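Local coordinates for hypothetical protein, IPT/TIG domain protein (Bacteroides ovatus, PDB 4HW6) that is of unknown function but, pairing an IPT/TIG domain with a six-bladed beta-propeller, probably serves as an auxiliary nutrient-binding protein, perhaps for carbohydrates, at residues S48-K60 against P74-G88. Residues are numbered along the deposited sequence; the frame is centred on the assembly and turned at random.
Sequences SKVKVTIGGYPAK and PSKAYEGDVKVSVVG
Val50, Val52 and Ile54 pair with Val86, Val84 and Val82 as strands 50-54 and 82-87 run antiparallel in the immunoglobulin-like E-set sheet of the IPT/TIG domain. Their side chains form the buried face of this ladder, where Leu69 of strand 68-72 also packs. Val50 brings CG2 to 3.7 Å from CG1 of Val84, two residues along from its direct partner Val86; that methyl lies anti to the backbone N, while CG1 takes the crowded position (chi1 69°). On the other face, Thr53 and Lys83 lie side by side, OG1 of Thr53 3.6 Å from CB of Lys83. OG1 also meets a water that bonds to Gly56 N and Asp81 O, joining the type I' hairpin turn of 54-57 to the backbone O of Asp81. Gly55 is tight against the 77-80 turn: its CA sits 3.5 Å from Gly80 N.

Closing the 54-57 turn, Tyr57 lays one ring face over Lys76, whose CB stands 3.9 Å from the ring centroid in a CH-pi contact, offset toward the rim. The ring of Pro74 packs beside it, CG 3.8 Å from Tyr57 CB, while its CD touches both Ile54 CB and Ala59 CB. At the far end of the ladder, Lys49 bends at chi2 (-62°) and runs past Val87, its CD 3.8 Å from Val87 CG2, until NZ donates to Gly88 O at 2.9 Å from above the carbonyl plane.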
ATOM      1  N   SER A  48     -13.223   9.632 -38.463  1.00 50.21           N
ATOM      2  CA  SER A  48     -12.081   8.718 -38.605  1.00 51.11           C
ATOM      3  C   SER A  48     -10.730   9.445 -38.700  1.00 48.72           C
ATOM      4  O   SER A  48      -9.685   8.834 -38.487  1.00 49.58           O
ATOM      5  CB  SER A  48     -12.272   7.811 -39.824  1.00 55.73           C
ATOM      6  OG  SER A  48     -12.425   8.571 -41.009  1.00 56.86           O
ATOM      7  N   LYS A  49     -10.754  10.743 -39.002  1.00 46.62           N
ATOM      8  CA  LYS A  49      -9.524  11.523 -39.171  1.00 45.32           C
ATOM      9  C   LYS A  49      -9.156  12.398 -37.968  1.00 39.92           C
ATOM     10  O   LYS A  49      -8.087  12.999 -37.950  1.00 38.19           O
ATOM     11  CB  LYS A  49      -9.629  12.379 -40.440  1.00 47.19           C
ATOM     12  CG  LYS A  49      -9.758  11.565 -41.722  1.00 54.24           C
ATOM     13  CD  LYS A  49      -8.529  10.693 -41.939  1.00 56.76           C
ATOM     14  CE  LYS A  49      -8.553   9.960 -43.264  1.00 62.64           C
ATOM     15  NZ  LYS A  49      -7.418   8.996 -43.321  1.00 66.16           N
ATOM     16  N   VAL A  50     -10.020  12.467 -36.961  1.00 37.20           N
ATOM     17  CA  VAL A  50      -9.714  13.238 -35.760  1.00 35.64           C
ATOM     18  C   VAL A  50      -9.351  12.307 -34.603  1.00 34.24           C
ATOM     19  O   VAL A  50      -9.986  11.266 -34.405  1.00 34.52           O
ATOM     20  CB  VAL A  50     -10.876  14.176 -35.363  1.00 36.84           C
ATOM     21  CG1 VAL A  50     -12.063  13.381 -34.863  1.00 35.61           C
ATOM     22  CG2 VAL A  50     -10.417  15.186 -34.310  1.00 36.64           C
ATOM     23  N   LYS A  51      -8.310  12.688 -33.872  1.00 32.35           N
ATOM     24  CA  LYS A  51      -7.857  11.964 -32.694  1.00 32.94           C
ATOM     25  C   LYS A  51      -7.929  12.916 -31.516  1.00 30.27           C
ATOM     26  O   LYS A  51      -7.550  14.092 -31.629  1.00 31.66           O
ATOM     27  CB  LYS A  51      -6.412  11.489 -32.887  1.00 36.59           C
ATOM     28  CG  LYS A  51      -6.196  10.525 -34.052  1.00 42.55           C
ATOM     29  CD  LYS A  51      -6.278   9.068 -33.616  1.00 47.75           C
ATOM     30  CE  LYS A  51      -5.643   8.129 -34.639  1.00 53.21           C
ATOM     31  NZ  LYS A  51      -4.173   8.344 -34.782  1.00 55.63           N
ATOM     32  N   VAL A  52      -8.435  12.422 -30.388  1.00 27.01           N
ATOM     33  CA  VAL A  52      -8.490  13.194 -29.164  1.00 25.11           C
ATOM     34  C   VAL A  52      -7.796  12.394 -28.049  1.00 26.73           C
ATOM     35  O   VAL A  52      -8.013  11.198 -27.924  1.00 24.76           O
ATOM     36  CB  VAL A  52      -9.952  13.501 -28.752  1.00 26.51           C
ATOM     37  CG1 VAL A  52      -9.996  14.287 -27.445  1.00 24.74           C
ATOM     38  CG2 VAL A  52     -10.650  14.303 -29.849  1.00 26.17           C
ATOM     39  N   THR A  53      -6.944  13.055 -27.274  1.00 25.40           N
ATOM     40  CA  THR A  53      -6.428  12.485 -26.045  1.00 25.97           C
ATOM     41  C   THR A  53      -6.727  13.436 -24.896  1.00 24.76           C
ATOM     42  O   THR A  53      -6.709  14.666 -25.061  1.00 23.42           O
ATOM     43  CB  THR A  53      -4.909  12.200 -26.121  1.00 27.60           C
ATOM     44  OG1 THR A  53      -4.186  13.421 -26.349  1.00 29.19           O
ATOM     45  CG2 THR A  53      -4.607  11.209 -27.230  1.00 30.11           C
ATOM     46  N   ILE A  54      -7.018  12.847 -23.742  1.00 24.05           N
ATOM     47  CA  ILE A  54      -7.201  13.567 -22.485  1.00 24.34           C
ATOM     48  C   ILE A  54      -6.203  12.991 -21.494  1.00 26.05           C
ATOM     49  O   ILE A  54      -6.187  11.777 -21.222  1.00 25.37           O
ATOM     50  CB  ILE A  54      -8.647  13.470 -21.965  1.00 24.70           C
ATOM     51  CG1 ILE A  54      -9.622  13.936 -23.055  1.00 23.62           C
ATOM     52  CG2 ILE A  54      -8.811  14.279 -20.684  1.00 26.26           C
ATOM     53  CD1 ILE A  54     -11.052  14.127 -22.572  1.00 26.73           C
ATOM     54  N   GLY A  55      -5.316  13.853 -21.007  1.00 27.91           N
ATOM     55  CA  GLY A  55      -4.222  13.424 -20.158  1.00 29.97           C
ATOM     56  C   GLY A  55      -3.289  12.413 -20.817  1.00 30.73           C
ATOM     57  O   GLY A  55      -2.643  11.645 -20.130  1.00 32.53           O
ATOM     58  N   GLY A  56      -3.212  12.428 -22.153  1.00 29.39           N
ATOM     59  CA  GLY A  56      -2.366  11.494 -22.899  1.00 30.29           C
ATOM     60  C   GLY A  56      -3.042  10.208 -23.360  1.00 28.33           C
ATOM     61  O   GLY A  56      -2.475   9.467 -24.163  1.00 30.29           O
ATOM     62  N   TYR A  57      -4.252   9.943 -22.871  1.00 26.96           N
ATOM     63  CA  TYR A  57      -4.969   8.714 -23.210  1.00 27.91           C
ATOM     64  C   TYR A  57      -6.027   8.927 -24.302  1.00 27.58           C
ATOM     65  O   TYR A  57      -6.797   9.892 -24.228  1.00 26.37           O
ATOM     66  CB  TYR A  57      -5.600   8.137 -21.948  1.00 29.18           C
ATOM     67  CG  TYR A  57      -4.525   7.580 -21.023  1.00 32.09           C
ATOM     68  CD1 TYR A  57      -3.931   8.385 -20.051  1.00 32.96           C
ATOM     69  CD2 TYR A  57      -4.091   6.274 -21.143  1.00 33.99           C
ATOM     70  CE1 TYR A  57      -2.934   7.897 -19.227  1.00 35.46           C
ATOM     71  CE2 TYR A  57      -3.089   5.776 -20.329  1.00 36.47           C
ATOM     72  CZ  TYR A  57      -2.516   6.590 -19.375  1.00 37.20           C
ATOM     73  OH  TYR A  57      -1.536   6.099 -18.556  1.00 40.93           O
ATOM     74  N   PRO A  58      -6.062   8.034 -25.310  1.00 28.20           N
ATOM     75  CA  PRO A  58      -7.057   8.142 -26.370  1.00 27.94           C
ATOM     76  C   PRO A  58      -8.475   8.214 -25.829  1.00 27.67           C
ATOM     77  O   PRO A  58      -8.811   7.508 -24.888  1.00 28.19           O
ATOM     78  CB  PRO A  58      -6.869   6.863 -27.171  1.00 29.96           C
ATOM     79  CG  PRO A  58      -5.452   6.469 -26.936  1.00 31.85           C
ATOM     80  CD  PRO A  58      -5.147   6.895 -25.533  1.00 31.45           C
ATOM     81  N   ALA A  59      -9.272   9.098 -26.421  1.00 27.03           N
ATOM     82  CA  ALA A  59     -10.685   9.238 -26.092  1.00 26.18           C
ATOM     83  C   ALA A  59     -11.485   8.920 -27.343  1.00 28.67           C
ATOM     84  O   ALA A  59     -11.215   9.470 -28.411  1.00 31.10           O
ATOM     85  CB  ALA A  59     -10.971  10.649 -25.606  1.00 24.72           C
ATOM     86  N   LYS A  60     -12.463   8.028 -27.218  1.00 31.00           N
ATOM     87  CA  LYS A  60     -13.295   7.647 -28.353  1.00 34.99           C
ATOM     88  C   LYS A  60     -14.038   8.894 -28.814  1.00 32.77           C
ATOM     89  O   LYS A  60     -14.602   9.596 -27.993  1.00 31.17           O
ATOM     90  CB  LYS A  60     -14.284   6.549 -27.958  1.00 39.24           C
ATOM     91  CG  LYS A  60     -14.622   5.566 -29.073  1.00 49.03           C
ATOM     92  CD  LYS A  60     -15.643   6.118 -30.062  1.00 52.22           C
ATOM     93  CE  LYS A  60     -16.139   5.047 -31.032  1.00 55.54           C
ATOM     94  NZ  LYS A  60     -17.171   4.154 -30.438  1.00 59.21           N
ATOM     95  N   PRO A  74     -11.522   9.009 -21.162  1.00 29.87           N
ATOM     96  CA  PRO A  74     -10.915   7.719 -20.858  1.00 32.68           C
ATOM     97  C   PRO A  74     -10.554   7.609 -19.378  1.00 33.07           C
ATOM     98  O   PRO A  74     -10.557   8.613 -18.667  1.00 34.13           O
ATOM     99  CB  PRO A  74      -9.632   7.762 -21.685  1.00 31.69           C
ATOM    100  CG  PRO A  74      -9.227   9.188 -21.606  1.00 30.34           C
ATOM    101  CD  PRO A  74     -10.522   9.958 -21.694  1.00 28.84           C
ATOM    102  N   SER A  75     -10.218   6.416 -18.914  1.00 35.61           N
ATOM    103  CA  SER A  75      -9.670   6.299 -17.569  1.00 38.29           C
ATOM    104  C   SER A  75      -8.232   6.818 -17.601  1.00 37.59           C
ATOM    105  O   SER A  75      -7.626   6.947 -18.673  1.00 36.40           O
ATOM    106  CB  SER A  75      -9.745   4.855 -17.054  1.00 44.52           C
ATOM    107  OG  SER A  75      -9.106   3.978 -17.949  1.00 49.72           O
ATOM    108  N   LYS A  76      -7.708   7.127 -16.423  1.00 40.11           N
ATOM    109  CA  LYS A  76      -6.326   7.566 -16.228  1.00 41.20           C
ATOM    110  C   LYS A  76      -6.003   8.943 -16.834  1.00 38.03           C
ATOM    111  O   LYS A  76      -4.846   9.231 -17.100  1.00 38.15           O
ATOM    112  CB  LYS A  76      -5.318   6.517 -16.743  1.00 43.97           C
ATOM    113  CG  LYS A  76      -5.548   5.090 -16.241  1.00 48.11           C
ATOM    114  CD  LYS A  76      -4.349   4.191 -16.548  1.00 51.89           C
ATOM    115  CE  LYS A  76      -4.733   2.931 -17.324  1.00 54.80           C
ATOM    116  NZ  LYS A  76      -4.859   3.147 -18.802  1.00 51.37           N
ATOM    117  N   ALA A  77      -7.013   9.800 -16.992  1.00 36.13           N
ATOM    118  CA  ALA A  77      -6.838  11.134 -17.583  1.00 33.51           C
ATOM    119  C   ALA A  77      -6.313  12.193 -16.599  1.00 35.55           C
ATOM    120  O   ALA A  77      -6.573  13.381 -16.773  1.00 36.72           O
ATOM    121  CB  ALA A  77      -8.156  11.598 -18.185  1.00 31.33           C
ATOM    122  N   TYR A  78      -5.548  11.766 -15.592  1.00 39.28           N
ATOM    123  CA  TYR A  78      -5.111  12.638 -14.493  1.00 41.55           C
ATOM    124  C   TYR A  78      -4.464  13.949 -14.944  1.00 42.84           C
ATOM    125  O   TYR A  78      -4.792  15.009 -14.412  1.00 44.76           O
ATOM    126  CB  TYR A  78      -4.145  11.900 -13.568  1.00 44.48           C
ATOM    127  CG  TYR A  78      -4.608  10.515 -13.182  1.00 45.23           C
ATOM    128  CD1 TYR A  78      -5.663  10.331 -12.295  1.00 45.69           C
ATOM    129  CD2 TYR A  78      -3.996   9.387 -13.714  1.00 45.21           C
ATOM    130  CE1 TYR A  78      -6.093   9.061 -11.946  1.00 46.30           C
ATOM    131  CE2 TYR A  78      -4.414   8.114 -13.370  1.00 46.10           C
ATOM    132  CZ  TYR A  78      -5.471   7.959 -12.493  1.00 46.68           C
ATOM    133  OH  TYR A  78      -5.889   6.698 -12.169  1.00 46.93           O
ATOM    134  N   GLU A  79      -3.561  13.890 -15.920  1.00 41.02           N
ATOM    135  CA  GLU A  79      -2.812  15.090 -16.334  1.00 42.35           C
ATOM    136  C   GLU A  79      -3.736  16.117 -16.980  1.00 39.43           C
ATOM    137  O   GLU A  79      -3.486  17.316 -16.933  1.00 41.58           O
ATOM    138  CB  GLU A  79      -1.657  14.723 -17.262  1.00 44.85           C
ATOM    139  CG  GLU A  79      -0.607  13.856 -16.576  1.00 49.74           C
ATOM    140  CD  GLU A  79       0.556  13.473 -17.475  1.00 54.86           C
ATOM    141  OE1 GLU A  79       0.521  13.776 -18.690  1.00 59.68           O
ATOM    142  OE2 GLU A  79       1.514  12.859 -16.963  1.00 60.91           O
ATOM    143  N   GLY A  80      -4.820  15.635 -17.567  1.00 35.97           N
ATOM    144  CA  GLY A  80      -5.927  16.490 -17.948  1.00 33.36           C
ATOM    145  C   GLY A  80      -5.795  17.305 -19.225  1.00 31.18           C
ATOM    146  O   GLY A  80      -6.760  17.926 -19.622  1.00 29.34           O
ATOM    147  N   ASP A  81      -4.639  17.303 -19.888  1.00 32.20           N
ATOM    148  CA  ASP A  81      -4.488  18.090 -21.124  1.00 32.76           C
ATOM    149  C   ASP A  81      -5.425  17.540 -22.200  1.00 29.80           C
ATOM    150  O   ASP A  81      -5.509  16.334 -22.384  1.00 29.74           O
ATOM    151  CB  ASP A  81      -3.053  18.077 -21.658  1.00 36.55           C
ATOM    152  CG  ASP A  81      -2.048  18.541 -20.639  1.00 44.77           C
ATOM    153  OD1 ASP A  81      -1.633  19.719 -20.699  1.00 51.30           O
ATOM    154  OD2 ASP A  81      -1.680  17.722 -19.766  1.00 48.87           O
ATOM    155  N   VAL A  82      -6.120  18.435 -22.891  1.00 29.63           N
ATOM    156  CA  VAL A  82      -7.064  18.064 -23.933  1.00 27.34           C
ATOM    157  C   VAL A  82      -6.411  18.445 -25.259  1.00 27.42           C
ATOM    158  O   VAL A  82      -6.182  19.629 -25.527  1.00 29.08           O
ATOM    159  CB  VAL A  82      -8.404  18.787 -23.728  1.00 28.00           C
ATOM    160  CG1 VAL A  82      -9.350  18.555 -24.905  1.00 27.95           C
ATOM    161  CG2 VAL A  82      -9.042  18.358 -22.409  1.00 28.17           C
ATOM    162  N   LYS A  83      -6.077  17.427 -26.055  1.00 26.26           N
ATOM    163  CA  LYS A  83      -5.362  17.583 -27.320  1.00 27.20           C
ATOM    164  C   LYS A  83      -6.208  17.002 -28.448  1.00 26.21           C
ATOM    165  O   LYS A  83      -6.701  15.876 -28.353  1.00 24.67           O
ATOM    166  CB  LYS A  83      -4.008  16.858 -27.266  1.00 30.10           C
ATOM    167  CG  LYS A  83      -3.140  16.970 -28.512  1.00 35.35           C
ATOM    168  CD  LYS A  83      -1.771  16.354 -28.267  1.00 39.46           C
ATOM    169  CE  LYS A  83      -0.918  16.343 -29.528  1.00 42.37           C
ATOM    170  NZ  LYS A  83       0.449  15.789 -29.300  1.00 46.89           N
ATOM    171  N   VAL A  84      -6.358  17.778 -29.514  1.00 26.18           N
ATOM    172  CA  VAL A  84      -7.103  17.360 -30.694  1.00 25.91           C
ATOM    173  C   VAL A  84      -6.155  17.394 -31.880  1.00 27.44           C
ATOM    174  O   VAL A  84      -5.477  18.404 -32.114  1.00 27.30           O
ATOM    175  CB  VAL A  84      -8.293  18.300 -30.968  1.00 26.16           C
ATOM    176  CG1 VAL A  84      -9.012  17.907 -32.258  1.00 25.41           C
ATOM    177  CG2 VAL A  84      -9.256  18.287 -29.778  1.00 25.06           C
ATOM    178  N   SER A  85      -6.123  16.293 -32.620  1.00 27.73           N
ATOM    179  CA  SER A  85      -5.276  16.145 -33.797  1.00 31.20           C
ATOM    180  C   SER A  85      -6.110  15.724 -34.996  1.00 30.41           C
ATOM    181  O   SER A  85      -7.094  14.983 -34.854  1.00 29.26           O
ATOM    182  CB  SER A  85      -4.220  15.069 -33.538  1.00 34.69           C
ATOM    183  OG  SER A  85      -3.363  15.431 -32.464  1.00 43.46           O
ATOM    184  N   VAL A  86      -5.698  16.161 -36.182  1.00 32.12           N
ATOM    185  CA  VAL A  86      -6.307  15.696 -37.427  1.00 34.21           C
ATOM    186  C   VAL A  86      -5.215  15.026 -38.256  1.00 35.77           C
ATOM    187  O   VAL A  86      -4.121  15.571 -38.395  1.00 37.22           O
ATOM    188  CB  VAL A  86      -6.983  16.850 -38.203  1.00 35.41           C
ATOM    189  CG1 VAL A  86      -7.294  16.437 -39.633  1.00 37.86           C
ATOM    190  CG2 VAL A  86      -8.255  17.287 -37.485  1.00 33.94           C
ATOM    191  N   VAL A  87      -5.508  13.833 -38.777  1.00 37.15           N
ATOM    192  CA  VAL A  87      -4.553  13.072 -39.587  1.00 41.00           C
ATOM    193  C   VAL A  87      -4.961  13.112 -41.061  1.00 45.58           C
ATOM    194  O   VAL A  87      -6.130  13.337 -41.375  1.00 46.77           O
ATOM    195  CB  VAL A  87      -4.443  11.592 -39.132  1.00 41.24           C
ATOM    196  CG1 VAL A  87      -4.073  11.499 -37.659  1.00 38.41           C
ATOM    197  CG2 VAL A  87      -5.736  10.838 -39.389  1.00 43.07           C
ATOM    198  N   GLY A  88      -3.995  12.899 -41.949  1.00 50.48           N
ATOM    199  CA  GLY A  88      -4.249  12.827 -43.398  1.00 57.00           C
ATOM    200  C   GLY A  88      -4.720  11.456 -43.872  1.00 61.38           C
ATOM    201  O   GLY A  88      -5.026  10.577 -43.060  1.00 60.10           O
TER
HETATM  202  O   HOH W   1      -4.678  14.229 -30.370  1.00 32.76           O
HETATM  203  O   HOH W   2      -3.827  14.726 -23.922  1.00 27.08           O
HETATM  204  O   HOH W   3      -3.129  11.393 -17.378  1.00 32.57           O